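Local coordinates for acyl-CoA synthetase (AMP-forming)/AMP-acid ligase II-like protein (Dyadobacter fermentans, PDB 4GS5), which probably joins fatty acids, perhaps of medium chain length, to coenzyme A through an acyl-adenylate intermediate, at residues Ile278-Phe283 / Asn302-Ala307; Phe283-Pro288 / Ala347-Leu352; Leu296-Glu301 / Lys327-Ala332. All coordinates share one frame; numbering follows the deposited sequence.

Overall arrangement
Contact 1 comes first along the chain. Its first segment leads from helix 262-276 into strand 282-289, and its second carries strand 295-301 into helix 306-319, so it closes a loop around a beta hairpin. Contact 2 starts on the same strand, sharing Phe283, and closes a longer loop when helix 345-351 settles on the sheet. Contact 3 pairs strand 295-301 with strand 329-332 across helix 306-319. It is nested inside the loop of contact 2. Contact 1 crosses both others. Together they tie three strands, with 295-301 in the middle, to the helices of a small alpha/beta domain close to the C terminus.

Contact 1: residues Ile278-Phe283 / Asn302-Ala307; sequences IGNAFF and NAMPEA. With EDO (1,2-ethanediol), chain P.
Asn280 points its side-chain amide, ND2 foremost, at the backbone of the Asn302-Met304 link. Its CG lies anti to the carbonyl carbon (chi1 -52°), which carries the amide across to the other segment. Asn280 ND2 lies 3.4 Å from Asn302 O and 3.8 Å from Asn302 CB. The clear hydrogen bond of ND2 goes to the backbone O of Glu301, one residue earlier. Asn280 ND2 also lies 3.9 Å from Met304 CG, so the nitrogen has both a carbonyl and an apolar CH2 beside it.

The second meeting is apolar. Ile278 places CG2 anti to the backbone N and brings this methyl to 3.9 Å from SE of Met304, which was built as selenomethionine. The two side chains cross at about a right angle. The Met304 chain runs straight through chi2 (-171°) and then bends at chi3. Leu312 of helix 306-319 touches both side chains, and Phe273 of helix 262-276 packs on Ile278. Pro305 takes the N-cap position of helix 306-319.

Beyond the contact proper, an ethanediol molecule, probably from the crystallisation liquor, binds the backbone of Phe282. Phe282 N donates to its O1 at 3.2 Å, nearly straight at 167°. O1 in turn donates to Phe282 O, also at 3.2 Å. One hydroxyl thus serves both polar atoms of a single residue. The Phe282 ring stacks on Phe273.

The join links the way into strand 282-289 with the way out of strand 295-301. Its polar half rests on one amide whose clear bond is to Glu301 O. Its other half is apolar contact of a methyl with the selenium that stands in for the methionine sulphur. The chemistry implies a modest surface join, with its clear polar anchor on Glu301.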
loop_
_atom_site.group_PDB
_atom_site.type_symbol
_atom_site.label_atom_id
_atom_site.label_comp_id
_atom_site.label_asym_id
_atom_site.label_seq_id
_atom_site.Cartn_x
_atom_site.Cartn_y
_atom_site.Cartn_z
ATOM N N ILE A 278 -18.306 7.581 31.911
ATOM C CA ILE A 278 -19.539 7.605 31.145
ATOM C C ILE A 278 -19.620 6.334 30.316
ATOM O O ILE A 278 -18.774 6.094 29.452
ATOM C CB ILE A 278 -19.579 8.819 30.213
ATOM C CG1 ILE A 278 -19.396 10.105 31.021
ATOM C CG2 ILE A 278 -20.884 8.858 29.442
ATOM C CD1 ILE A 278 -19.455 11.369 30.188
ATOM N N GLY A 279 -20.629 5.516 30.590
ATOM C CA GLY A 279 -20.773 4.233 29.929
ATOM C C GLY A 279 -21.576 4.317 28.645
ATOM O O GLY A 279 -21.618 3.358 27.877
ATOM N N ASN A 280 -22.218 5.460 28.418
ATOM C CA ASN A 280 -23.006 5.665 27.210
ATOM C C ASN A 280 -22.166 5.460 25.962
ATOM O O ASN A 280 -21.025 5.935 25.877
ATOM C CB ASN A 280 -23.582 7.079 27.174
ATOM C CG ASN A 280 -24.316 7.443 28.439
ATOM O OD1 ASN A 280 -23.722 7.516 29.517
ATOM N ND2 ASN A 280 -25.612 7.696 28.315
ATOM N N ALA A 281 -22.720 4.760 24.983
ATOM C CA ALA A 281 -22.018 4.613 23.716
ATOM C C ALA A 281 -22.043 5.971 23.019
ATOM O O ALA A 281 -22.884 6.817 23.332
ATOM C CB ALA A 281 -22.676 3.541 22.857
ATOM N N PHE A 282 -21.122 6.188 22.088
ATOM C CA PHE A 282 -21.093 7.444 21.360
ATOM C C PHE A 282 -20.333 7.245 20.056
ATOM O O PHE A 282 -19.597 6.272 19.889
ATOM C CB PHE A 282 -20.371 8.514 22.184
ATOM C CG PHE A 282 -18.876 8.315 22.224
ATOM C CD1 PHE A 282 -18.049 8.957 21.311
ATOM C CD2 PHE A 282 -18.304 7.437 23.140
ATOM C CE1 PHE A 282 -16.667 8.753 21.325
ATOM C CE2 PHE A 282 -16.922 7.223 23.154
ATOM C CZ PHE A 282 -16.107 7.889 22.245
ATOM N N PHE A 283 -20.508 8.179 19.132
ATOM C CA PHE A 283 -19.632 8.243 17.970
ATOM C C PHE A 283 -19.612 9.663 17.439
ATOM O O PHE A 283 -20.630 10.373 17.455
ATOM C CB PHE A 283 -20.040 7.232 16.872
ATOM C CG PHE A 283 -21.440 7.430 16.336
ATOM C CD1 PHE A 283 -21.670 8.254 15.236
ATOM C CD2 PHE A 283 -22.519 6.795 16.931
ATOM C CE1 PHE A 283 -22.945 8.436 14.739
ATOM C CE2 PHE A 283 -23.813 6.980 16.443
ATOM C CZ PHE A 283 -24.026 7.793 15.338
ATOM N N ASN A 302 -28.688 7.380 24.699
ATOM C CA ASN A 302 -29.362 7.648 25.973
ATOM C C ASN A 302 -29.013 9.020 26.541
ATOM O O ASN A 302 -27.865 9.461 26.459
ATOM C CB ASN A 302 -29.047 6.564 27.010
ATOM C CG ASN A 302 -29.486 5.187 26.565
ATOM O OD1 ASN A 302 -30.574 5.017 26.009
ATOM N ND2 ASN A 302 -28.637 4.189 26.801
ATOM N N ALA A 303 -30.003 9.690 27.126
ATOM C CA ALA A 303 -29.791 11.022 27.685
ATOM C C ALA A 303 -28.858 10.978 28.888
ATOM O O ALA A 303 -28.721 9.945 29.544
ATOM C CB ALA A 303 -31.124 11.665 28.070
HETATM N N MSE A 304 -28.209 12.104 29.161
HETATM C CA MSE A 304 -27.374 12.246 30.347
HETATM C C MSE A 304 -27.856 13.463 31.122
HETATM O O MSE A 304 -28.469 14.363 30.544
HETATM C CB MSE A 304 -25.904 12.438 29.965
HETATM C CG MSE A 304 -25.398 11.511 28.877
HETATM SE SE MSE A 304 -23.449 11.638 28.674
HETATM C CE MSE A 304 -23.218 13.521 29.044
ATOM N N PRO A 305 -27.571 13.502 32.433
ATOM C CA PRO A 305 -27.949 14.655 33.261
ATOM C C PRO A 305 -27.184 15.907 32.830
ATOM O O PRO A 305 -26.005 15.812 32.462
ATOM C CB PRO A 305 -27.537 14.228 34.673
ATOM C CG PRO A 305 -26.459 13.217 34.460
ATOM C CD PRO A 305 -26.811 12.493 33.192
ATOM N N GLU A 306 -27.854 17.055 32.863
ATOM C CA GLU A 306 -27.261 18.310 32.409
ATOM C C GLU A 306 -25.871 18.536 33.014
ATOM O O GLU A 306 -24.954 19.001 32.332
ATOM C CB GLU A 306 -28.188 19.490 32.733
ATOM C CG GLU A 306 -27.754 20.825 32.127
ATOM C CD GLU A 306 -28.650 21.998 32.536
ATOM O OE1 GLU A 306 -29.738 21.766 33.114
ATOM O OE2 GLU A 306 -28.259 23.161 32.281
ATOM N N ALA A 307 -25.728 18.198 34.294
ATOM C CA ALA A 307 -24.476 18.396 35.021
ATOM C C ALA A 307 -23.321 17.639 34.380
ATOM O O ALA A 307 -22.242 18.200 34.163
ATOM C CB ALA A 307 -24.640 17.975 36.475
HETATM C C1 EDO P . -18.594 2.641 21.211
HETATM O O1 EDO P . -18.912 3.851 21.922
HETATM C C2 EDO P . -19.783 1.690 21.214
HETATM O O2 EDO P . -19.988 1.282 22.562
#

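Contact 2: residues Phe283-Pro288 / Ala347-Leu352; sequences FCWWEP and ATFQKL
Helix 345-351 packs on one face of a three-stranded sheet, crossing the edge strand 282-289 obliquely. This is consistent with the small C-terminal alpha/beta domain of adenylate-forming enzymes. The short segments' axes come within 10.3 Å at 57°.

The tight part is Phe349 against Trp285. Both side chains hold CG anti to the backbone N. Trp285 CD1 sits over one face of the Phe349 ring, offset toward its rim, 3.5 Å from Phe349 CG. The planes meet obliquely at 49°. Trp286 O lies over a face of the Phe349 ring too, 3.8 Å from CE2. One residue earlier, Thr348 brings its CG2 methyl to the edge of the Phe283 ring, 3.7 Å from CZ. Its hydroxyl turns elsewhere, bonded to Asp344 O and Ala336 N.

The looser side is outward. Gln350 and Lys351 are exposed, poorly ordered and take no part. Trp286 points its CB away from the helix and meets it mainly through its backbone O, although its side chain touches Arg346.

Glu287 crosses the end of the phenyl ring at about a right angle, and its CB lies 3.9 Å from Phe349 CZ.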
loop_
_atom_site.group_PDB
_atom_site.type_symbol
_atom_site.label_atom_id
_atom_site.label_comp_id
_atom_site.label_asym_id
_atom_site.label_seq_id
_atom_site.Cartn_x
_atom_site.Cartn_y
_atom_site.Cartn_z
ATOM N N PHE A 283 -20.508 8.179 19.132
ATOM C CA PHE A 283 -19.632 8.243 17.970
ATOM C C PHE A 283 -19.612 9.663 17.439
ATOM O O PHE A 283 -20.630 10.373 17.455
ATOM C CB PHE A 283 -20.040 7.232 16.872
ATOM C CG PHE A 283 -21.440 7.430 16.336
ATOM C CD1 PHE A 283 -21.670 8.254 15.236
ATOM C CD2 PHE A 283 -22.519 6.795 16.931
ATOM C CE1 PHE A 283 -22.945 8.436 14.739
ATOM C CE2 PHE A 283 -23.813 6.980 16.443
ATOM C CZ PHE A 283 -24.026 7.793 15.338
ATOM N N CYS A 284 -18.436 10.092 17.007
ATOM C CA CYS A 284 -18.329 11.348 16.293
ATOM C C CYS A 284 -18.901 11.172 14.901
ATOM O O CYS A 284 -18.816 10.096 14.311
ATOM C CB CYS A 284 -16.872 11.797 16.221
ATOM S SG CYS A 284 -16.315 12.476 17.781
ATOM N N TRP A 285 -19.492 12.241 14.387
ATOM C CA TRP A 285 -20.048 12.223 13.049
ATOM C C TRP A 285 -19.966 13.641 12.495
ATOM O O TRP A 285 -19.200 14.465 12.999
ATOM C CB TRP A 285 -21.495 11.732 13.090
ATOM C CG TRP A 285 -21.999 11.180 11.790
ATOM C CD1 TRP A 285 -23.073 11.630 11.064
ATOM C CD2 TRP A 285 -21.462 10.068 11.065
ATOM N NE1 TRP A 285 -23.228 10.867 9.934
ATOM C CE2 TRP A 285 -22.256 9.899 9.911
ATOM C CE3 TRP A 285 -20.403 9.186 11.287
ATOM C CZ2 TRP A 285 -22.016 8.885 8.975
ATOM C CZ3 TRP A 285 -20.160 8.180 10.352
ATOM C CH2 TRP A 285 -20.963 8.040 9.211
ATOM N N TRP A 286 -20.725 13.924 11.443
ATOM C CA TRP A 286 -20.640 15.247 10.832
ATOM C C TRP A 286 -21.939 15.610 10.157
ATOM O O TRP A 286 -22.795 14.754 9.905
ATOM C CB TRP A 286 -19.514 15.297 9.808
ATOM C CG TRP A 286 -19.753 14.364 8.682
ATOM C CD1 TRP A 286 -19.423 13.029 8.637
ATOM C CD2 TRP A 286 -20.391 14.664 7.434
ATOM N NE1 TRP A 286 -19.815 12.490 7.435
ATOM C CE2 TRP A 286 -20.412 13.467 6.679
ATOM C CE3 TRP A 286 -20.954 15.823 6.882
ATOM C CZ2 TRP A 286 -20.973 13.397 5.401
ATOM C CZ3 TRP A 286 -21.508 15.754 5.615
ATOM C CH2 TRP A 286 -21.515 14.544 4.884
ATOM N N GLU A 287 -22.096 16.889 9.859
ATOM C CA GLU A 287 -23.246 17.299 9.067
ATOM C C GLU A 287 -22.849 18.437 8.145
ATOM O O GLU A 287 -21.847 19.117 8.380
ATOM C CB GLU A 287 -24.435 17.673 9.955
ATOM C CG GLU A 287 -24.204 18.870 10.843
ATOM C CD GLU A 287 -25.436 19.206 11.662
ATOM O OE1 GLU A 287 -25.460 18.877 12.866
ATOM O OE2 GLU A 287 -26.387 19.791 11.095
ATOM N N PRO A 288 -23.599 18.606 7.056
ATOM C CA PRO A 288 -23.286 19.694 6.138
ATOM C C PRO A 288 -23.379 21.017 6.888
ATOM O O PRO A 288 -24.239 21.177 7.752
ATOM C CB PRO A 288 -24.397 19.600 5.091
ATOM C CG PRO A 288 -24.866 18.168 5.151
ATOM C CD PRO A 288 -24.715 17.765 6.589
ATOM N N ALA A 347 -27.662 5.643 9.543
ATOM C CA ALA A 347 -29.093 5.499 9.824
ATOM C C ALA A 347 -29.451 6.184 11.138
ATOM O O ALA A 347 -30.470 6.878 11.237
ATOM C CB ALA A 347 -29.496 4.031 9.863
ATOM N N THR A 348 -28.596 5.993 12.140
ATOM C CA THR A 348 -28.756 6.655 13.432
ATOM C C THR A 348 -28.867 8.163 13.259
ATOM O O THR A 348 -29.705 8.809 13.896
ATOM C CB THR A 348 -27.588 6.329 14.398
ATOM O OG1 THR A 348 -27.614 4.934 14.730
ATOM C CG2 THR A 348 -27.699 7.138 15.683
ATOM N N PHE A 349 -28.028 8.732 12.398
ATOM C CA PHE A 349 -28.010 10.183 12.256
ATOM C C PHE A 349 -29.278 10.716 11.592
ATOM O O PHE A 349 -29.861 11.686 12.067
ATOM C CB PHE A 349 -26.753 10.675 11.531
ATOM C CG PHE A 349 -26.478 12.126 11.750
ATOM C CD1 PHE A 349 -26.009 12.572 12.973
ATOM C CD2 PHE A 349 -26.715 13.050 10.749
ATOM C CE1 PHE A 349 -25.770 13.906 13.195
ATOM C CE2 PHE A 349 -26.477 14.401 10.961
ATOM C CZ PHE A 349 -26.005 14.831 12.185
ATOM N N GLN A 350 -29.704 10.077 10.506
ATOM C CA GLN A 350 -30.929 10.458 9.810
ATOM C C GLN A 350 -32.129 10.455 10.747
ATOM O O GLN A 350 -33.003 11.318 10.662
ATOM C CB GLN A 350 -31.211 9.497 8.656
ATOM C CG GLN A 350 -30.385 9.728 7.402
ATOM C CD GLN A 350 -30.687 8.694 6.327
ATOM O OE1 GLN A 350 -30.122 7.596 6.328
ATOM N NE2 GLN A 350 -31.590 9.036 5.412
ATOM N N LYS A 351 -32.177 9.464 11.628
ATOM C CA LYS A 351 -33.288 9.327 12.553
ATOM C C LYS A 351 -33.384 10.551 13.456
ATOM O O LYS A 351 -34.477 11.010 13.776
ATOM C CB LYS A 351 -33.132 8.059 13.391
ATOM C CG LYS A 351 -34.449 7.491 13.895
ATOM C CD LYS A 351 -34.238 6.282 14.804
ATOM C CE LYS A 351 -33.556 5.128 14.081
ATOM N NZ LYS A 351 -33.484 3.904 14.936
ATOM N N LEU A 352 -32.237 11.089 13.853
ATOM C CA LEU A 352 -32.213 12.264 14.722
ATOM C C LEU A 352 -33.113 13.391 14.221
ATOM O O LEU A 352 -33.444 14.307 14.975
ATOM C CB LEU A 352 -30.781 12.765 14.926
ATOM C CG LEU A 352 -29.941 11.845 15.812
ATOM C CD1 LEU A 352 -28.545 12.380 15.971
ATOM C CD2 LEU A 352 -30.605 11.697 17.167
#

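Contact 3: residues Leu296-Glu301 / Lys327-Ala332; sequences LVLVIE and KHIYFA
Five backbone hydrogen bonds join the parallel segments 296-301 and 327-332. Lys327 N donates to Leu296 O at 2.9 Å, almost straight at 178°, but from above the carbonyl plane. Beyond it the bonds alternate. Leu298 N gives to His328 O, and Leu298 O receives Tyr330 N at 2.7 Å. Ile300 N gives to Tyr330 O, and Ile300 O receives Ala332 N at 2.9 Å. These four donors lie nearly along the C=O axes. Leu298 and Ile300 thus use both N and O on this neighbour. Val297 and Val299 turn their backbone bonds the other way, to Trp285 and Phe283. So the middle strand bonds to a neighbour on each edge.

The polar side-chain ends find partners outside the pair. Tyr330 OH bonds Glu287 OE1, Lys327 NZ bonds Thr322 O, and Glu301 OE2 takes Phe335 N.

Leu298, Ile300, Ile329 and Phe331 share the face toward helix 306-319. Ile300 CD1 reaches 3.7 Å from Ile329 CG2, and Ile300 CB lies 3.9 Å from Phe331 CD1, the two side chains running side by side. An alanine in place of Ile300 would remove CG1, CG2 and CD1, and would probably lose the contact with Ile329 CG2 and part of that with Phe331 CE1 and Leu312. Tyr330, on the opposite face, meets Val297 CB at its ring edge, 4.0 Å from CE2.

Strand 295-301, helix 306-319 and strand 329-332 form a beta-alpha-beta crossover, with neighbouring parallel strands and the helix packed over their apolar face.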
loop_
_atom_site.group_PDB
_atom_site.type_symbol
_atom_site.label_atom_id
_atom_site.label_comp_id
_atom_site.label_asym_id
_atom_site.label_seq_id
_atom_site.Cartn_x
_atom_site.Cartn_y
_atom_site.Cartn_z
ATOM N N LEU A 296 -18.179 18.874 12.468
ATOM C CA LEU A 296 -18.005 17.721 13.339
ATOM C C LEU A 296 -19.067 17.805 14.426
ATOM O O LEU A 296 -19.289 18.878 14.997
ATOM C CB LEU A 296 -16.610 17.758 13.981
ATOM C CG LEU A 296 -16.276 16.598 14.929
ATOM C CD1 LEU A 296 -16.067 15.313 14.156
ATOM C CD2 LEU A 296 -15.019 16.933 15.727
ATOM N N VAL A 297 -19.722 16.677 14.707
ATOM C CA VAL A 297 -20.679 16.612 15.803
ATOM C C VAL A 297 -20.456 15.368 16.646
ATOM O O VAL A 297 -19.699 14.484 16.256
ATOM C CB VAL A 297 -22.111 16.627 15.283
ATOM C CG1 VAL A 297 -22.359 17.924 14.512
ATOM C CG2 VAL A 297 -22.375 15.387 14.395
ATOM N N LEU A 298 -21.107 15.310 17.799
ATOM C CA LEU A 298 -21.005 14.151 18.671
ATOM C C LEU A 298 -22.389 13.551 18.929
ATOM O O LEU A 298 -23.348 14.266 19.243
ATOM C CB LEU A 298 -20.329 14.548 19.989
ATOM C CG LEU A 298 -20.184 13.487 21.073
ATOM C CD1 LEU A 298 -19.339 12.314 20.581
ATOM C CD2 LEU A 298 -19.575 14.120 22.314
ATOM N N VAL A 299 -22.494 12.234 18.789
ATOM C CA VAL A 299 -23.757 11.527 19.016
ATOM C C VAL A 299 -23.597 10.555 20.188
ATOM O O VAL A 299 -22.670 9.733 20.208
ATOM C CB VAL A 299 -24.180 10.719 17.785
ATOM C CG1 VAL A 299 -25.563 10.148 17.997
ATOM C CG2 VAL A 299 -24.117 11.571 16.526
ATOM N N ILE A 300 -24.503 10.643 21.152
ATOM C CA ILE A 300 -24.435 9.843 22.368
ATOM C C ILE A 300 -25.731 9.055 22.528
ATOM O O ILE A 300 -26.808 9.567 22.229
ATOM C CB ILE A 300 -24.241 10.756 23.597
ATOM C CG1 ILE A 300 -22.940 11.554 23.463
ATOM C CG2 ILE A 300 -24.245 9.954 24.890
ATOM C CD1 ILE A 300 -22.659 12.447 24.654
ATOM N N GLU A 301 -25.630 7.814 22.999
ATOM C CA GLU A 301 -26.806 6.966 23.213
ATOM C C GLU A 301 -27.382 7.133 24.621
ATOM O O GLU A 301 -26.658 7.027 25.609
ATOM C CB GLU A 301 -26.460 5.498 22.976
ATOM C CG GLU A 301 -27.664 4.554 23.001
ATOM C CD GLU A 301 -27.280 3.117 22.666
ATOM O OE1 GLU A 301 -26.314 2.597 23.272
ATOM O OE2 GLU A 301 -27.940 2.511 21.792
ATOM N N LYS A 327 -19.162 20.400 17.413
ATOM C CA LYS A 327 -19.871 21.686 17.508
ATOM C C LYS A 327 -21.288 21.527 18.035
ATOM O O LYS A 327 -22.011 22.505 18.236
ATOM C CB LYS A 327 -19.912 22.381 16.149
ATOM C CG LYS A 327 -18.552 22.581 15.516
ATOM C CD LYS A 327 -17.744 23.630 16.249
ATOM C CE LYS A 327 -16.340 23.732 15.680
ATOM N NZ LYS A 327 -15.568 24.779 16.393
ATOM N N HIS A 328 -21.697 20.283 18.228
ATOM C CA HIS A 328 -23.009 19.995 18.767
ATOM C C HIS A 328 -22.995 18.582 19.319
ATOM O O HIS A 328 -22.278 17.716 18.815
ATOM C CB HIS A 328 -24.069 20.118 17.680
ATOM C CG HIS A 328 -25.468 20.133 18.209
ATOM N ND1 HIS A 328 -26.275 19.015 18.211
ATOM C CD2 HIS A 328 -26.196 21.126 18.775
ATOM C CE1 HIS A 328 -27.447 19.322 18.743
ATOM N NE2 HIS A 328 -27.422 20.596 19.096
ATOM N N ILE A 329 -23.765 18.354 20.369
ATOM C CA ILE A 329 -23.911 17.016 20.912
ATOM C C ILE A 329 -25.362 16.596 20.753
ATOM O O ILE A 329 -26.267 17.253 21.266
ATOM C CB ILE A 329 -23.486 16.950 22.390
ATOM C CG1 ILE A 329 -22.006 17.327 22.525
ATOM C CG2 ILE A 329 -23.758 15.557 22.969
ATOM C CD1 ILE A 329 -21.480 17.278 23.939
ATOM N N TYR A 330 -25.577 15.525 19.999
ATOM C CA TYR A 330 -26.911 14.978 19.798
ATOM C C TYR A 330 -27.089 13.772 20.699
ATOM O O TYR A 330 -26.165 12.978 20.861
ATOM C CB TYR A 330 -27.096 14.521 18.355
ATOM C CG TYR A 330 -27.143 15.631 17.337
ATOM C CD1 TYR A 330 -28.329 16.297 17.065
ATOM C CD2 TYR A 330 -26.009 15.992 16.623
ATOM C CE1 TYR A 330 -28.380 17.308 16.126
ATOM C CE2 TYR A 330 -26.051 16.996 15.681
ATOM C CZ TYR A 330 -27.244 17.654 15.440
ATOM O OH TYR A 330 -27.287 18.664 14.504
ATOM N N PHE A 331 -28.275 13.625 21.274
ATOM C CA PHE A 331 -28.576 12.449 22.082
ATOM C C PHE A 331 -29.630 11.619 21.376
ATOM O O PHE A 331 -30.669 12.144 20.987
ATOM C CB PHE A 331 -29.094 12.855 23.466
ATOM C CG PHE A 331 -28.047 13.480 24.345
ATOM C CD1 PHE A 331 -27.271 12.691 25.186
ATOM C CD2 PHE A 331 -27.839 14.853 24.331
ATOM C CE1 PHE A 331 -26.300 13.259 25.992
ATOM C CE2 PHE A 331 -26.869 15.433 25.134
ATOM C CZ PHE A 331 -26.098 14.633 25.967
ATOM N N ALA A 332 -29.366 10.327 21.216
ATOM C CA ALA A 332 -30.334 9.411 20.618
ATOM C C ALA A 332 -30.836 8.411 21.650
ATOM O O ALA A 332 -30.059 7.887 22.452
ATOM C CB ALA A 332 -29.705 8.677 19.432
#